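Local coordinates for uncharacterized protein Atu1656 (Agrobacterium tumefaciens, PDB 2OJH), which is of unknown function but adopts a six-bladed beta-propeller and belongs to the TolB family, at residues P226-A238 against V249-E262. Numbering follows the deposited sequence.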
loop_
_atom_site.group_PDB
_atom_site.type_symbol
_atom_site.label_atom_id
_atom_site.label_comp_id
_atom_site.label_asym_id
_atom_site.label_seq_id
_atom_site.Cartn_x
_atom_site.Cartn_y
_atom_site.Cartn_z
ATOM N N PRO A 226 3.971 -4.505 11.431
ATOM C CA PRO A 226 4.310 -3.694 12.616
ATOM C C PRO A 226 5.056 -4.457 13.722
ATOM O O PRO A 226 5.645 -3.831 14.630
ATOM C CB PRO A 226 2.960 -3.207 13.131
ATOM C CG PRO A 226 1.926 -3.897 12.351
ATOM C CD PRO A 226 2.522 -4.522 11.152
ATOM N N SER A 227 5.060 -5.785 13.649
ATOM C CA SER A 227 5.696 -6.579 14.675
ATOM C C SER A 227 7.178 -6.792 14.387
ATOM O O SER A 227 7.917 -7.340 15.220
ATOM C CB SER A 227 4.945 -7.890 14.866
ATOM O OG SER A 227 3.654 -7.627 15.393
ATOM N N GLY A 228 7.600 -6.365 13.198
ATOM C CA GLY A 228 9.012 -6.292 12.845
ATOM C C GLY A 228 9.704 -7.574 12.482
ATOM O O GLY A 228 10.941 -7.615 12.461
ATOM N N ASP A 229 8.943 -8.615 12.163
ATOM C CA ASP A 229 9.571 -9.897 11.810
ATOM C C ASP A 229 9.348 -10.327 10.350
ATOM O O ASP A 229 10.070 -11.181 9.839
ATOM C CB ASP A 229 9.151 -11.043 12.774
ATOM C CG ASP A 229 7.627 -11.296 12.799
ATOM O OD1 ASP A 229 6.849 -10.346 12.609
ATOM O OD2 ASP A 229 7.218 -12.463 13.017
ATOM N N LYS A 230 8.340 -9.747 9.697
ATOM C CA LYS A 230 7.866 -10.266 8.407
ATOM C C LYS A 230 7.506 -9.152 7.447
ATOM O O LYS A 230 7.115 -8.039 7.843
ATOM C CB LYS A 230 6.615 -11.160 8.601
ATOM C CG LYS A 230 6.807 -12.487 9.365
ATOM C CD LYS A 230 7.680 -13.455 8.589
ATOM C CE LYS A 230 7.779 -14.808 9.305
ATOM N NZ LYS A 230 8.853 -15.698 8.748
ATOM N N VAL A 231 7.626 -9.481 6.167
ATOM C CA VAL A 231 7.159 -8.636 5.073
ATOM C C VAL A 231 6.229 -9.480 4.195
ATOM O O VAL A 231 6.619 -10.582 3.749
ATOM C CB VAL A 231 8.380 -8.162 4.200
ATOM C CG1 VAL A 231 7.914 -7.433 2.928
ATOM C CG2 VAL A 231 9.342 -7.277 5.045
ATOM N N VAL A 232 5.043 -8.937 3.904
ATOM C CA VAL A 232 4.101 -9.564 2.956
ATOM C C VAL A 232 4.199 -8.803 1.616
ATOM O O VAL A 232 4.477 -7.597 1.589
ATOM C CB VAL A 232 2.625 -9.562 3.535
ATOM C CG1 VAL A 232 2.074 -8.162 3.616
ATOM C CG2 VAL A 232 1.685 -10.448 2.719
ATOM N N PHE A 233 3.977 -9.493 0.505
ATOM C CA PHE A 233 4.112 -8.869 -0.802
ATOM C C PHE A 233 3.458 -9.794 -1.821
ATOM O O PHE A 233 3.039 -10.897 -1.465
ATOM C CB PHE A 233 5.587 -8.538 -1.147
ATOM C CG PHE A 233 6.489 -9.754 -1.304
ATOM C CD1 PHE A 233 7.045 -10.352 -0.191
ATOM C CD2 PHE A 233 6.836 -10.230 -2.562
ATOM C CE1 PHE A 233 7.902 -11.455 -0.327
ATOM C CE2 PHE A 233 7.675 -11.361 -2.704
ATOM C CZ PHE A 233 8.191 -11.955 -1.592
ATOM N N VAL A 234 3.287 -9.310 -3.048
ATOM C CA VAL A 234 2.700 -10.112 -4.126
ATOM C C VAL A 234 3.773 -10.432 -5.168
ATOM O O VAL A 234 4.549 -9.552 -5.518
ATOM C CB VAL A 234 1.592 -9.344 -4.824
ATOM C CG1 VAL A 234 1.097 -10.076 -6.076
ATOM C CG2 VAL A 234 0.415 -9.080 -3.863
ATOM N N SER A 235 3.780 -11.655 -5.695
ATOM C CA SER A 235 4.663 -12.064 -6.806
ATOM C C SER A 235 3.842 -12.355 -8.063
ATOM O O SER A 235 2.983 -13.243 -8.051
ATOM C CB SER A 235 5.455 -13.329 -6.451
ATOM O OG SER A 235 6.554 -13.018 -5.600
ATOM N N TYR A 236 4.085 -11.599 -9.136
ATOM C CA TYR A 236 3.473 -11.878 -10.428
ATOM C C TYR A 236 4.391 -12.822 -11.180
ATOM O O TYR A 236 5.566 -12.898 -10.845
ATOM C CB TYR A 236 3.433 -10.621 -11.249
ATOM C CG TYR A 236 2.394 -9.590 -10.881
ATOM C CD1 TYR A 236 1.134 -9.588 -11.493
ATOM C CD2 TYR A 236 2.684 -8.606 -9.978
ATOM C CE1 TYR A 236 0.181 -8.590 -11.188
ATOM C CE2 TYR A 236 1.737 -7.617 -9.662
ATOM C CZ TYR A 236 0.488 -7.625 -10.290
ATOM O OH TYR A 236 -0.464 -6.621 -10.004
ATOM N N ASP A 237 3.895 -13.508 -12.209
ATOM C CA ASP A 237 4.806 -14.197 -13.122
ATOM C C ASP A 237 5.808 -13.200 -13.729
ATOM O O ASP A 237 5.531 -11.997 -13.847
ATOM C CB ASP A 237 4.052 -14.968 -14.219
ATOM C CG ASP A 237 3.143 -16.075 -13.661
ATOM O OD1 ASP A 237 3.256 -16.459 -12.463
ATOM O OD2 ASP A 237 2.289 -16.557 -14.440
ATOM N N ALA A 238 6.987 -13.711 -14.038
ATOM C CA ALA A 238 8.119 -12.940 -14.565
ATOM C C ALA A 238 7.806 -12.253 -15.888
ATOM O O ALA A 238 8.233 -11.118 -16.112
ATOM C CB ALA A 238 9.322 -13.870 -14.749
ATOM N N VAL A 249 -1.785 -14.616 -9.247
ATOM C CA VAL A 249 -0.589 -14.196 -8.489
ATOM C C VAL A 249 -0.366 -15.057 -7.215
ATOM O O VAL A 249 -1.119 -16.002 -6.964
ATOM C CB VAL A 249 -0.578 -12.678 -8.151
ATOM C CG1 VAL A 249 -0.690 -11.835 -9.431
ATOM C CG2 VAL A 249 -1.680 -12.292 -7.133
ATOM N N ARG A 250 0.701 -14.746 -6.471
ATOM C CA ARG A 250 1.041 -15.417 -5.219
ATOM C C ARG A 250 1.180 -14.344 -4.152
ATOM O O ARG A 250 1.831 -13.340 -4.395
ATOM C CB ARG A 250 2.376 -16.153 -5.350
ATOM C CG ARG A 250 2.411 -17.282 -6.377
ATOM C CD ARG A 250 3.847 -17.761 -6.633
ATOM N NE ARG A 250 3.908 -19.100 -7.226
ATOM C CZ ARG A 250 3.828 -19.370 -8.529
ATOM N NH1 ARG A 250 3.666 -18.394 -9.419
ATOM N NH2 ARG A 250 3.907 -20.629 -8.949
ATOM N N VAL A 251 0.561 -14.544 -2.992
ATOM C CA VAL A 251 0.777 -13.672 -1.845
ATOM C C VAL A 251 1.905 -14.354 -1.058
ATOM O O VAL A 251 1.782 -15.518 -0.651
ATOM C CB VAL A 251 -0.510 -13.462 -1.019
ATOM C CG1 VAL A 251 -0.240 -12.666 0.268
ATOM C CG2 VAL A 251 -1.580 -12.742 -1.871
ATOM N N GLN A 252 3.010 -13.625 -0.899
ATOM C CA GLN A 252 4.216 -14.152 -0.327
ATOM C C GLN A 252 4.502 -13.527 1.012
ATOM O O GLN A 252 4.047 -12.419 1.302
ATOM C CB GLN A 252 5.414 -13.833 -1.225
ATOM C CG GLN A 252 5.270 -14.230 -2.660
ATOM C CD GLN A 252 5.501 -15.689 -2.851
ATOM O OE1 GLN A 252 4.561 -16.460 -2.845
ATOM N NE2 GLN A 252 6.759 -16.092 -2.983
ATOM N N LEU A 253 5.307 -14.233 1.802
ATOM C CA LEU A 253 5.777 -13.727 3.080
ATOM C C LEU A 253 7.249 -14.097 3.213
ATOM O O LEU A 253 7.679 -15.172 2.739
ATOM C CB LEU A 253 4.977 -14.348 4.237
ATOM C CG LEU A 253 5.040 -13.698 5.630
ATOM C CD1 LEU A 253 4.258 -12.437 5.651
ATOM C CD2 LEU A 253 4.501 -14.638 6.749
HETATM N N MSE A 254 8.010 -13.202 3.840
HETATM C CA MSE A 254 9.422 -13.452 4.152
HETATM C C MSE A 254 9.869 -12.701 5.409
HETATM O O MSE A 254 9.181 -11.790 5.877
HETATM C CB MSE A 254 10.279 -12.991 2.981
HETATM C CG MSE A 254 10.210 -11.483 2.795
HETATM SE SE MSE A 254 11.113 -10.911 1.164
HETATM C CE MSE A 254 10.484 -9.070 1.137
ATOM N N ASP A 255 11.043 -13.075 5.920
ATOM C CA ASP A 255 11.699 -12.364 7.035
ATOM C C ASP A 255 12.119 -10.953 6.581
ATOM O O ASP A 255 12.258 -10.706 5.370
ATOM C CB ASP A 255 12.936 -13.154 7.515
ATOM C CG ASP A 255 12.587 -14.534 8.097
ATOM O OD1 ASP A 255 11.432 -14.745 8.520
ATOM O OD2 ASP A 255 13.478 -15.422 8.146
HETATM N N MSE A 256 12.320 -10.028 7.528
HETATM C CA MSE A 256 12.831 -8.679 7.203
HETATM C C MSE A 256 14.069 -8.656 6.291
HETATM O O MSE A 256 14.239 -7.736 5.489
HETATM C CB MSE A 256 13.205 -7.902 8.457
HETATM C CG MSE A 256 12.095 -7.622 9.389
HETATM SE SE MSE A 256 10.610 -6.670 8.577
HETATM C CE MSE A 256 11.379 -4.961 8.309
ATOM N N ASP A 257 14.948 -9.646 6.435
ATOM C CA ASP A 257 16.204 -9.651 5.687
ATOM C C ASP A 257 16.051 -10.425 4.392
ATOM O O ASP A 257 17.034 -10.662 3.678
ATOM C CB ASP A 257 17.366 -10.219 6.534
ATOM C CG ASP A 257 17.195 -11.695 6.867
ATOM O OD1 ASP A 257 16.096 -12.243 6.669
ATOM O OD2 ASP A 257 18.174 -12.321 7.333
ATOM N N GLY A 258 14.823 -10.838 4.099
ATOM C CA GLY A 258 14.519 -11.505 2.852
ATOM C C GLY A 258 14.601 -13.014 2.954
ATOM O O GLY A 258 14.329 -13.725 1.988
ATOM N N GLY A 259 14.980 -13.514 4.124
ATOM C CA GLY A 259 15.075 -14.954 4.345
ATOM C C GLY A 259 13.702 -15.593 4.438
ATOM O O GLY A 259 12.683 -14.889 4.658
ATOM N N ASN A 260 13.677 -16.909 4.232
ATOM C CA ASN A 260 12.474 -17.756 4.393
ATOM C C ASN A 260 11.255 -17.274 3.609
ATOM O O ASN A 260 10.166 -17.093 4.169
ATOM C CB ASN A 260 12.119 -17.919 5.877
ATOM C CG ASN A 260 13.167 -18.726 6.635
ATOM O OD1 ASN A 260 13.415 -19.899 6.321
ATOM N ND2 ASN A 260 13.800 -18.099 7.631
ATOM N N VAL A 261 11.444 -17.067 2.308
ATOM C CA VAL A 261 10.330 -16.649 1.459
ATOM C C VAL A 261 9.369 -17.833 1.344
ATOM O O VAL A 261 9.790 -18.973 1.110
ATOM C CB VAL A 261 10.796 -16.219 0.060
ATOM C CG1 VAL A 261 9.614 -15.726 -0.759
ATOM C CG2 VAL A 261 11.839 -15.115 0.171
ATOM N N GLU A 262 8.085 -17.575 1.540
ATOM C CA GLU A 262 7.087 -18.620 1.371
ATOM C C GLU A 262 5.861 -18.067 0.665
ATOM O O GLU A 262 5.597 -16.865 0.726
ATOM C CB GLU A 262 6.705 -19.237 2.721
ATOM C CG GLU A 262 6.060 -18.258 3.714
ATOM C CD GLU A 262 5.901 -18.874 5.096
ATOM O OE1 GLU A 262 5.266 -19.952 5.193
ATOM O OE2 GLU A 262 6.426 -18.301 6.077
HETATM O O HOH W 1 12.921 -11.095 10.418
HETATM O O HOH W 2 8.074 -16.276 6.005
HETATM O O HOH W 3 8.694 -14.426 -4.629
#
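Phe233 lies against Gln252 and Met254 where the two middle strands of a four-stranded propeller blade, 230-237 and 247-255, pair as an antiparallel hairpin. Gln252 CB sits over one face of the ring, 3.6 Å from its centroid, in a CH-pi contact, while selenomethionine Met254 brings its SE obliquely to 3.6 Å from Phe233 CE1, a Met-aromatic contact. The ring reaches across to the partner strand because its CG stands between the backbone N and the carbonyl carbon (chi1 65°). On the sheet face that carries Phe233 and Gln252, Met254 CE continues past the ring to Val231 CG1, at 3.5 Å. Beneath these side chains, Phe233 and Gln252 form a hydrogen-bonded pair, and Gln252 N gives Phe233 O an almost straight bond (2.8 Å, 172°). The opposite face of the sheet carries Val232, Val234, Val251 and Leu253; Val232 and Val251 also touch Phe286 of strand 285-291. Strands 217-224 and 262-267 flank the hairpin and complete the blade. Toward the turn 255-258, Lys230 runs alongside Asp255, and its NZ forms a salt bridge of 2.8 Å with OD1, while Asn260 ND2 holds the other carboxylate oxygen, OD2. Further out, Gln252 OE1 is hydrogen-bonded to Thr263 OG1, and Ser235 OG to Asp219 OD1. A water donates to Ser235 OG at 2.7 Å and accepts a weak bond from Gln252 NE2.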